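PDB 6IAH: hydrolase from Thermococcus thioreducens, which acts as a magnesium-binding phosphatase of the haloacid dehalogenase superfamily with diverse substrate specificity, probably including phosphoglycolate. Local coordinates for residues A[135-140]-A[144-149]; A[195-200]-A[230-235]; A[205-210]-A[217-222]. All coordinates share one frame; numbering follows the deposited sequence. Where two conformers were deposited one is given.

Contact 1 of 3, residues A[135-140]-A[144-149]; sequences GLLERA and FKLGVV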
loop_
_atom_site.group_PDB
_atom_site.type_symbol
_atom_site.label_atom_id
_atom_site.label_comp_id
_atom_site.label_asym_id
_atom_site.label_seq_id
_atom_site.Cartn_x
_atom_site.Cartn_y
_atom_site.Cartn_z
ATOM N N GLY A 135 -0.811 -18.197 13.914
ATOM C CA GLY A 135 -1.089 -18.779 15.259
ATOM C C GLY A 135 -1.366 -17.699 16.278
ATOM O O GLY A 135 -2.287 -17.828 17.107
ATOM N N LEU A 136 -0.652 -16.576 16.174
ATOM C CA LEU A 136 -0.968 -15.424 17.034
ATOM C C LEU A 136 -2.323 -14.784 16.773
ATOM O O LEU A 136 -2.991 -14.365 17.739
ATOM C CB LEU A 136 0.130 -14.383 17.044
ATOM C CG LEU A 136 1.455 -14.897 17.601
ATOM C CD1 LEU A 136 2.602 -13.920 17.380
ATOM C CD2 LEU A 136 1.329 -15.242 19.100
ATOM N N LEU A 137 -2.734 -14.687 15.512
ATOM C CA LEU A 137 -4.023 -14.073 15.199
ATOM C C LEU A 137 -5.127 -14.973 15.727
ATOM O O LEU A 137 -6.165 -14.514 16.200
ATOM C CB LEU A 137 -4.175 -13.819 13.684
ATOM C CG LEU A 137 -3.239 -12.771 13.090
ATOM C CD1 LEU A 137 -3.193 -12.841 11.592
ATOM C CD2 LEU A 137 -3.580 -11.366 13.560
ATOM N N GLU A 138 -4.920 -16.272 15.558
ATOM C CA GLU A 138 -5.829 -17.269 16.064
ATOM C C GLU A 138 -5.899 -17.163 17.564
ATOM O O GLU A 138 -6.988 -17.029 18.142
ATOM C CB GLU A 138 -5.412 -18.670 15.633
ATOM C CG GLU A 138 -5.588 -18.953 14.132
ATOM C CD GLU A 138 -4.675 -20.104 13.592
ATOM O OE1 GLU A 138 -4.086 -20.909 14.385
ATOM O OE2 GLU A 138 -4.521 -20.205 12.344
ATOM N N ARG A 139 -4.742 -17.139 18.188
ATOM C CA ARG A 139 -4.769 -17.007 19.648
ATOM C C ARG A 139 -5.456 -15.731 20.103
ATOM O O ARG A 139 -6.318 -15.778 21.000
ATOM C CB ARG A 139 -3.362 -17.094 20.224
ATOM C CG ARG A 139 -2.863 -18.496 20.204
ATOM C CD ARG A 139 -1.389 -18.483 20.411
ATOM N NE ARG A 139 -1.033 -17.864 21.690
ATOM C CZ ARG A 139 0.198 -17.618 22.101
ATOM N NH1 ARG A 139 1.226 -17.922 21.340
ATOM N NH2 ARG A 139 0.411 -17.026 23.298
ATOM N N ALA A 140 -5.132 -14.597 19.447
ATOM C CA ALA A 140 -5.689 -13.307 19.860
ATOM C C ALA A 140 -7.167 -13.183 19.649
ATOM O O ALA A 140 -7.818 -12.530 20.450
ATOM C CB ALA A 140 -4.996 -12.191 19.192
ATOM N N PHE A 144 -9.739 -10.872 21.935
ATOM C CA PHE A 144 -9.801 -9.487 21.407
ATOM C C PHE A 144 -10.603 -9.520 20.127
ATOM O O PHE A 144 -10.572 -10.562 19.417
ATOM C CB PHE A 144 -8.401 -9.026 21.038
ATOM C CG PHE A 144 -7.436 -8.995 22.196
ATOM C CD1 PHE A 144 -7.392 -7.882 23.041
ATOM C CD2 PHE A 144 -6.568 -10.048 22.414
ATOM C CE1 PHE A 144 -6.495 -7.840 24.115
ATOM C CE2 PHE A 144 -5.678 -10.040 23.499
ATOM C CZ PHE A 144 -5.661 -8.936 24.353
ATOM N N LYS A 145 -11.318 -8.434 19.832
ATOM C CA LYS A 145 -11.864 -8.182 18.505
ATOM C C LYS A 145 -10.757 -7.706 17.580
ATOM O O LYS A 145 -9.996 -6.790 17.918
ATOM C CB LYS A 145 -12.937 -7.109 18.548
ATOM C CG LYS A 145 -14.181 -7.520 19.320
ATOM C CD LYS A 145 -15.423 -6.933 18.680
ATOM C CE LYS A 145 -15.682 -7.514 17.297
ATOM N NZ LYS A 145 -16.947 -6.987 16.723
ATOM N N LEU A 146 -10.653 -8.343 16.428
ATOM C CA LEU A 146 -9.575 -8.042 15.482
ATOM C C LEU A 146 -10.195 -7.387 14.233
ATOM O O LEU A 146 -11.306 -7.725 13.800
ATOM C CB LEU A 146 -8.804 -9.284 15.096
ATOM C CG LEU A 146 -8.187 -10.149 16.176
ATOM C CD1 LEU A 146 -7.446 -11.291 15.452
ATOM C CD2 LEU A 146 -7.241 -9.336 17.040
ATOM N N GLY A 147 -9.470 -6.425 13.680
ATOM C CA GLY A 147 -9.875 -5.763 12.489
ATOM C C GLY A 147 -8.754 -5.242 11.683
ATOM O O GLY A 147 -7.586 -5.243 12.155
ATOM N N VAL A 148 -9.048 -4.818 10.456
ATOM C CA VAL A 148 -7.986 -4.126 9.651
ATOM C C VAL A 148 -8.527 -2.873 9.029
ATOM O O VAL A 148 -9.723 -2.789 8.702
ATOM C CB VAL A 148 -7.304 -5.004 8.542
ATOM C CG1 VAL A 148 -6.798 -6.332 9.079
ATOM C CG2 VAL A 148 -8.156 -5.173 7.303
ATOM N N VAL A 149 -7.665 -1.879 8.866
ATOM C CA VAL A 149 -8.008 -0.717 8.019
ATOM C C VAL A 149 -6.893 -0.671 7.050
ATOM O O VAL A 149 -5.754 -0.498 7.475
ATOM C CB VAL A 149 -8.121 0.602 8.810
ATOM C CG1 VAL A 149 -8.354 1.775 7.883
ATOM C CG2 VAL A 149 -9.210 0.527 9.890
#
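F144 and A140 meet at the turn between helix 134-141 and strand 145-149, and both the backbone and the side chain of F144 work on the same carbonyl. The amide F144 N donates to A140 O at 2.9 Å in a bent bond, with an angle of 136° at the hydrogen. The ring turns its edge to that oxygen as well: F144 CD2 comes within 3.4 Å of A140 O, which sits close to the ring plane. The first torsion explains this. With CG of F144 beside the backbone N and anti to the carbonyl carbon (chi1 -61°), the ring is folded back toward the helix end, where its CD2 corner also meets the A140 methyl, CB, at 4.2 Å.

L146 is directed toward the helix, and its two methyl branches part company. CD2 of L146 goes to A140, 4.2 Å from CB, whereas CD1 of L146 lies 3.5 Å from L137 O, an apolar carbon resting on a helix carbonyl. L137 itself leaves the helix at a slant, and its end swings in until CD2 is 4.3 Å from CD1 of L146. The A140 methyl thus touches both F144 CD2 and L146 CD2, which reach it from different directions, while the other branch of L146 is shared between the backbone and side chain of L137.

The rest of L137 is packed by F5 and by I164, and F144 rests on I3 of the adjoining strand 2-5. The arrangement is a short helix-to-strand connection, in which helix 134-141 packs on one face of the parallel sheet and turns directly into strand 145-149, as in the Rossmann-like core of haloacid dehalogenase enzymes.

Contact 2 of 3, residues A[195-200]-A[230-235]; sequences VYIGDT and NEFLEN. With MG (magnesium ion), chain B.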
loop_
_atom_site.group_PDB
_atom_site.type_symbol
_atom_site.label_atom_id
_atom_site.label_comp_id
_atom_site.label_asym_id
_atom_site.label_seq_id
_atom_site.Cartn_x
_atom_site.Cartn_y
_atom_site.Cartn_z
ATOM N N VAL A 195 -6.513 -0.442 20.063
ATOM C CA VAL A 195 -5.248 0.013 19.544
ATOM C C VAL A 195 -5.168 -0.239 18.017
ATOM O O VAL A 195 -5.711 -1.247 17.528
ATOM C CB VAL A 195 -4.082 -0.674 20.281
ATOM C CG1 VAL A 195 -4.141 -2.194 20.192
ATOM C CG2 VAL A 195 -2.711 -0.140 19.819
ATOM N N TYR A 196 -4.480 0.675 17.305
ATOM C CA TYR A 196 -4.170 0.521 15.901
ATOM C C TYR A 196 -2.689 0.289 15.801
ATOM O O TYR A 196 -1.938 1.049 16.366
ATOM C CB TYR A 196 -4.545 1.756 15.079
ATOM C CG TYR A 196 -4.477 1.518 13.587
ATOM C CD1 TYR A 196 -5.451 0.763 12.925
ATOM C CD2 TYR A 196 -3.412 2.006 12.816
ATOM C CE1 TYR A 196 -5.357 0.520 11.551
ATOM C CE2 TYR A 196 -3.326 1.791 11.441
ATOM C CZ TYR A 196 -4.279 1.034 10.809
ATOM O OH TYR A 196 -4.167 0.786 9.447
ATOM N N ILE A 197 -2.300 -0.718 15.023
ATOM C CA ILE A 197 -0.858 -1.054 14.746
ATOM C C ILE A 197 -0.512 -0.649 13.322
ATOM O O ILE A 197 -1.076 -1.227 12.386
ATOM C CB ILE A 197 -0.611 -2.564 14.896
ATOM C CG1 ILE A 197 -1.316 -3.174 16.117
ATOM C CG2 ILE A 197 0.898 -2.862 14.850
ATOM C CD1 ILE A 197 -1.080 -2.461 17.413
ATOM N N GLY A 198 0.396 0.354 13.170
ATOM C CA GLY A 198 0.799 0.911 11.887
ATOM C C GLY A 198 2.326 0.794 11.762
ATOM O O GLY A 198 2.977 0.406 12.706
ATOM N N ASP A 199 2.805 1.064 10.565
ATOM C CA ASP A 199 4.268 1.173 10.269
ATOM C C ASP A 199 4.676 2.595 9.800
ATOM O O ASP A 199 5.822 2.851 9.679
ATOM C CB ASP A 199 4.656 0.106 9.260
ATOM C CG ASP A 199 4.054 0.323 7.880
ATOM O OD1 ASP A 199 2.802 0.449 7.705
ATOM O OD2 ASP A 199 4.837 0.341 6.913
ATOM N N THR A 200 3.743 3.511 9.531
ATOM C CA THR A 200 4.125 4.807 8.970
ATOM C C THR A 200 3.574 5.961 9.755
ATOM O O THR A 200 2.657 5.792 10.533
ATOM C CB THR A 200 3.682 4.984 7.503
ATOM O OG1 THR A 200 2.247 5.024 7.413
ATOM C CG2 THR A 200 4.290 3.953 6.637
ATOM N N ASN A 230 4.220 -9.356 15.922
ATOM C CA ASN A 230 4.147 -10.627 16.674
ATOM C C ASN A 230 4.531 -10.395 18.098
ATOM O O ASN A 230 3.905 -10.950 18.991
ATOM C CB ASN A 230 5.082 -11.692 16.038
ATOM C CG ASN A 230 4.603 -12.109 14.669
ATOM O OD1 ASN A 230 3.391 -12.313 14.457
ATOM N ND2 ASN A 230 5.528 -12.210 13.720
ATOM N N GLU A 231 5.560 -9.577 18.326
ATOM C CA GLU A 231 5.933 -9.228 19.700
ATOM C C GLU A 231 4.788 -8.457 20.336
ATOM O O GLU A 231 4.427 -8.681 21.495
ATOM C CB GLU A 231 7.202 -8.398 19.721
ATOM C CG GLU A 231 7.641 -7.957 21.105
ATOM C CD GLU A 231 8.989 -7.274 21.011
ATOM O OE1 GLU A 231 9.957 -8.010 20.772
ATOM O OE2 GLU A 231 9.063 -6.020 21.021
ATOM N N PHE A 232 4.214 -7.555 19.565
ATOM C CA PHE A 232 3.026 -6.879 20.049
ATOM C C PHE A 232 1.926 -7.842 20.484
ATOM O O PHE A 232 1.328 -7.718 21.592
ATOM C CB PHE A 232 2.483 -5.879 19.035
ATOM C CG PHE A 232 1.247 -5.212 19.566
ATOM C CD1 PHE A 232 1.378 -4.220 20.518
ATOM C CD2 PHE A 232 0.001 -5.741 19.302
ATOM C CE1 PHE A 232 0.292 -3.647 21.091
ATOM C CE2 PHE A 232 -1.120 -5.175 19.918
ATOM C CZ PHE A 232 -0.944 -4.146 20.788
ATOM N N LEU A 233 1.611 -8.805 19.625
ATOM C CA LEU A 233 0.501 -9.731 19.951
ATOM C C LEU A 233 0.812 -10.635 21.128
ATOM O O LEU A 233 -0.044 -10.886 21.941
ATOM C CB LEU A 233 0.081 -10.583 18.764
ATOM C CG LEU A 233 -0.724 -9.806 17.717
ATOM C CD1 LEU A 233 -0.861 -10.656 16.476
ATOM C CD2 LEU A 233 -2.109 -9.333 18.181
ATOM N N GLU A 234 2.058 -11.072 21.241
ATOM C CA GLU A 234 2.479 -11.840 22.384
ATOM C C GLU A 234 2.400 -11.057 23.689
ATOM O O GLU A 234 1.904 -11.579 24.665
ATOM C CB GLU A 234 3.921 -12.278 22.188
ATOM C CG GLU A 234 4.021 -13.404 21.243
ATOM C CD GLU A 234 5.468 -13.764 20.968
ATOM O OE1 GLU A 234 6.344 -12.873 21.071
ATOM O OE2 GLU A 234 5.684 -14.959 20.667
ATOM N N ASN A 235 2.854 -9.797 23.687
ATOM C CA ASN A 235 2.712 -8.952 24.882
ATOM C C ASN A 235 1.255 -8.775 25.234
ATOM O O ASN A 235 0.890 -8.891 26.381
ATOM C CB ASN A 235 3.325 -7.586 24.669
ATOM C CG ASN A 235 4.826 -7.641 24.523
ATOM O OD1 ASN A 235 5.446 -8.640 24.823
ATOM N ND2 ASN A 235 5.404 -6.566 24.048
HETATM MG MG MG B . 1.592 0.257 6.080
HETATM O O HOH W 1 3.160 0.651 4.915
HETATM O O HOH W 2 1.079 2.236 6.604
HETATM O O HOH W 3 0.358 0.282 4.507
#
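Magnesium is held by D199 through OD1 alone, at 2.0 Å. The second oxygen of the carboxylate, D199 OD2, instead accepts a hydrogen bond from metal-bound water 1 at 2.6 Å. Three waters, D6 OD2 and D8 O bring the metal to six ligands. Water 2, also on the metal, lies 3.1 Å from T200 OG1, so the residue that caps the following helix also touches the inner shell. Here D203, also recorded as a ligand of this magnesium site, accepts the backbone amides of D199 and T200 through OD2.

This acidic loop at the carboxyl end of strand 194-198 corresponds to motif IV of the haloacid dehalogenase fold, while D6 and D8 belong to the DxD motif just past the carboxyl end of the neighbouring strand 2-5.

Behind the metal site, the strand is packed against helix 229-239 through one aromatic ring. CD1 of I197 sits over a face of F232, 3.8 Å from the ring centroid and 14° off the normal, a CH-pi contact displaced somewhat toward the CE2-CZ rim. V195 comes from the opposite direction, and its CG1 meets the ring obliquely, 3.8 Å from CZ of F232. The ring reaches the sheet because CG of F232 extends anti to the backbone N (chi1 179°), and I3 and V220 of the flanking strands pack against it too.

Contact 3 of 3, residues A[205-210]-A[217-222]; sequences LFVENY and FDFVMV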
loop_
_atom_site.group_PDB
_atom_site.type_symbol
_atom_site.label_atom_id
_atom_site.label_comp_id
_atom_site.label_asym_id
_atom_site.label_seq_id
_atom_site.Cartn_x
_atom_site.Cartn_y
_atom_site.Cartn_z
ATOM N N LEU A 205 -0.913 9.677 12.187
ATOM C CA LEU A 205 -1.831 10.782 11.931
ATOM C C LEU A 205 -3.276 10.358 11.931
ATOM O O LEU A 205 -4.193 11.070 12.494
ATOM C CB LEU A 205 -1.458 11.429 10.587
ATOM C CG LEU A 205 -2.348 12.503 10.006
ATOM C CD1 LEU A 205 -2.704 13.670 10.957
ATOM C CD2 LEU A 205 -1.695 13.032 8.738
ATOM N N PHE A 206 -3.530 9.211 11.273
ATOM C CA PHE A 206 -4.855 8.593 11.291
ATOM C C PHE A 206 -5.444 8.556 12.716
ATOM O O PHE A 206 -6.646 8.909 12.986
ATOM C CB PHE A 206 -4.696 7.178 10.658
ATOM C CG PHE A 206 -5.887 6.270 10.722
ATOM C CD1 PHE A 206 -7.171 6.712 10.387
ATOM C CD2 PHE A 206 -5.698 4.905 10.995
ATOM C CE1 PHE A 206 -8.236 5.835 10.352
ATOM C CE2 PHE A 206 -6.782 4.026 10.944
ATOM C CZ PHE A 206 -8.048 4.507 10.662
ATOM N N VAL A 207 -4.660 7.987 13.612
ATOM C CA VAL A 207 -5.105 7.813 15.011
ATOM C C VAL A 207 -5.129 9.186 15.755
ATOM O O VAL A 207 -6.105 9.479 16.462
ATOM C CB VAL A 207 -4.255 6.772 15.770
ATOM C CG1 VAL A 207 -4.684 6.659 17.197
ATOM C CG2 VAL A 207 -4.356 5.404 15.098
ATOM N N GLU A 208 -4.126 10.038 15.537
ATOM C CA GLU A 208 -4.247 11.471 16.010
ATOM C C GLU A 208 -5.582 12.089 15.575
ATOM O O GLU A 208 -6.283 12.714 16.390
ATOM C CB GLU A 208 -3.089 12.302 15.508
ATOM C CG GLU A 208 -1.784 12.025 16.229
ATOM C CD GLU A 208 -0.500 12.435 15.465
ATOM O OE1 GLU A 208 -0.527 13.088 14.417
ATOM O OE2 GLU A 208 0.582 12.090 15.928
ATOM N N ASN A 209 -5.974 11.875 14.309
ATOM C CA ASN A 209 -7.277 12.392 13.855
ATOM C C ASN A 209 -8.457 11.783 14.568
ATOM O O ASN A 209 -9.514 12.424 14.770
ATOM C CB ASN A 209 -7.472 12.190 12.337
ATOM C CG ASN A 209 -6.558 13.076 11.501
ATOM O OD1 ASN A 209 -6.120 14.153 11.932
ATOM N ND2 ASN A 209 -6.237 12.607 10.306
ATOM N N TYR A 210 -8.345 10.505 14.897
ATOM C CA TYR A 210 -9.428 9.823 15.597
ATOM C C TYR A 210 -9.608 10.399 17.004
ATOM O O TYR A 210 -10.752 10.641 17.499
ATOM C CB TYR A 210 -9.133 8.283 15.666
ATOM C CG TYR A 210 -10.300 7.523 16.272
ATOM C CD1 TYR A 210 -11.379 7.125 15.499
ATOM C CD2 TYR A 210 -10.315 7.220 17.655
ATOM C CE1 TYR A 210 -12.469 6.446 16.059
ATOM C CE2 TYR A 210 -11.360 6.524 18.228
ATOM C CZ TYR A 210 -12.444 6.140 17.432
ATOM O OH TYR A 210 -13.502 5.474 17.999
ATOM N N PHE A 217 -7.805 6.329 21.691
ATOM C CA PHE A 217 -7.461 5.090 20.996
ATOM C C PHE A 217 -5.949 5.095 20.959
ATOM O O PHE A 217 -5.356 6.138 20.819
ATOM C CB PHE A 217 -8.017 5.111 19.576
ATOM C CG PHE A 217 -8.354 3.775 19.053
ATOM C CD1 PHE A 217 -9.548 3.166 19.394
ATOM C CD2 PHE A 217 -7.467 3.095 18.236
ATOM C CE1 PHE A 217 -9.850 1.893 18.922
ATOM C CE2 PHE A 217 -7.762 1.845 17.768
ATOM C CZ PHE A 217 -8.949 1.238 18.089
ATOM N N ASP A 218 -5.352 3.955 21.126
ATOM C CA ASP A 218 -3.898 3.829 21.147
ATOM C C ASP A 218 -3.334 3.576 19.783
ATOM O O ASP A 218 -4.003 3.026 18.891
ATOM C CB ASP A 218 -3.456 2.710 22.083
ATOM C CG ASP A 218 -3.776 3.007 23.580
ATOM O OD1 ASP A 218 -3.844 4.182 24.034
ATOM O OD2 ASP A 218 -3.955 2.015 24.316
ATOM N N PHE A 219 -2.050 3.920 19.630
ATOM C CA PHE A 219 -1.380 3.697 18.407
ATOM C C PHE A 219 -0.030 3.100 18.726
ATOM O O PHE A 219 0.628 3.568 19.654
ATOM C CB PHE A 219 -1.172 5.016 17.621
ATOM C CG PHE A 219 -0.233 4.859 16.444
ATOM C CD1 PHE A 219 -0.631 4.100 15.305
ATOM C CD2 PHE A 219 1.084 5.377 16.480
ATOM C CE1 PHE A 219 0.231 3.920 14.243
ATOM C CE2 PHE A 219 1.940 5.189 15.409
ATOM C CZ PHE A 219 1.515 4.471 14.275
ATOM N N VAL A 220 0.361 2.063 17.976
ATOM C CA VAL A 220 1.691 1.443 18.087
ATOM C C VAL A 220 2.344 1.390 16.722
ATOM O O VAL A 220 1.737 0.906 15.729
ATOM C CB VAL A 220 1.543 0.035 18.732
ATOM C CG1 VAL A 220 2.810 -0.804 18.641
ATOM C CG2 VAL A 220 1.119 0.186 20.185
ATOM N N MET A 221 3.602 1.798 16.657
ATOM C CA MET A 221 4.296 1.810 15.418
ATOM C C MET A 221 5.327 0.730 15.441
ATOM O O MET A 221 6.262 0.802 16.231
ATOM C CB MET A 221 4.953 3.145 15.142
ATOM C CG MET A 221 5.673 3.115 13.791
ATOM S SD MET A 221 6.494 4.614 13.291
ATOM C CE MET A 221 5.068 5.700 13.075
ATOM N N VAL A 222 5.182 -0.253 14.548
ATOM C CA VAL A 222 6.148 -1.341 14.461
ATOM C C VAL A 222 7.502 -0.792 14.098
ATOM O O VAL A 222 7.577 0.167 13.337
ATOM C CB VAL A 222 5.708 -2.487 13.552
ATOM C CG1 VAL A 222 4.426 -3.089 14.106
ATOM C CG2 VAL A 222 5.544 -2.032 12.094
#
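V207 is the bump that fits the strand: its forked side chain enters the shallow hollow formed by the backbone of F217 and D218 and the base of F219. CG1 of V207 is the deeper prong, lying 3.7 Å from F217 O and close to D218 O. On its other side the same V207 CG1 is 3.9 Å from F219 CB. CG2 of V207 takes the other flank, where it meets F219 CD1 at 4.0 Å, obliquely to the ring. Because CG1 of V207 extends anti to the backbone N (chi1 177°), it is this branch that faces the carbonyls. The CA atoms of V207 and F219 are 6.5 Å apart.

Helix 201-213 is the crossover of a beta-alpha-beta unit that starts in strand 194-198 and ends in strand 218-221, an edge strand of the parallel sheet within this chain. V207 consequently packs on Y196 of the first strand as well as on the second.

One turn further along the helix, Y210 fills a second notch, beside F217. Its CD2 is pressed to F217 CB at 3.7 Å, and CE2 of Y210 continues to F217 CD1 at 4.0 Å. The rings pass each other obliquely, planes at 67° and centroids 5.4 Å apart. L185 packs on F217 and both W186 and V189 on Y210, so helix 183-189 borders the aromatic pair. F217 O also accepts a hydrogen bond from R211 NE, giving this carbonyl a polar partner in addition to the V207 methyl.

F219 is backed from its own strand: M221 N lies above one ring face, displaced to the rim, and M221 CE comes to the ring edge in its plane. The F219 side chain lies about 7 Å from that of the metal ligand D199.

All three contacts lay helices on the same parallel sheet, whose strands run in the order 171-172, 145-149, 2-5, 194-198, 218-221. Contact 1 closes first along the chain; contact 2 then spans residues 195 to 235, and contact 3 lies wholly within that span. Centres are about 11 Å apart for contacts 1 and 2 and for contacts 2 and 3, and about 18 Å for contacts 1 and 3. L136 packs on N230, L233 and E234, joining the helices of contacts 1 and 2. Y196 OH reaches V149 O across the intervening strand 2-5, a probable hydrogen bond. D6, D8 and D199 follow strands 2-5 and 194-198, so the helices pack on the sheet that carries the metal site at one end.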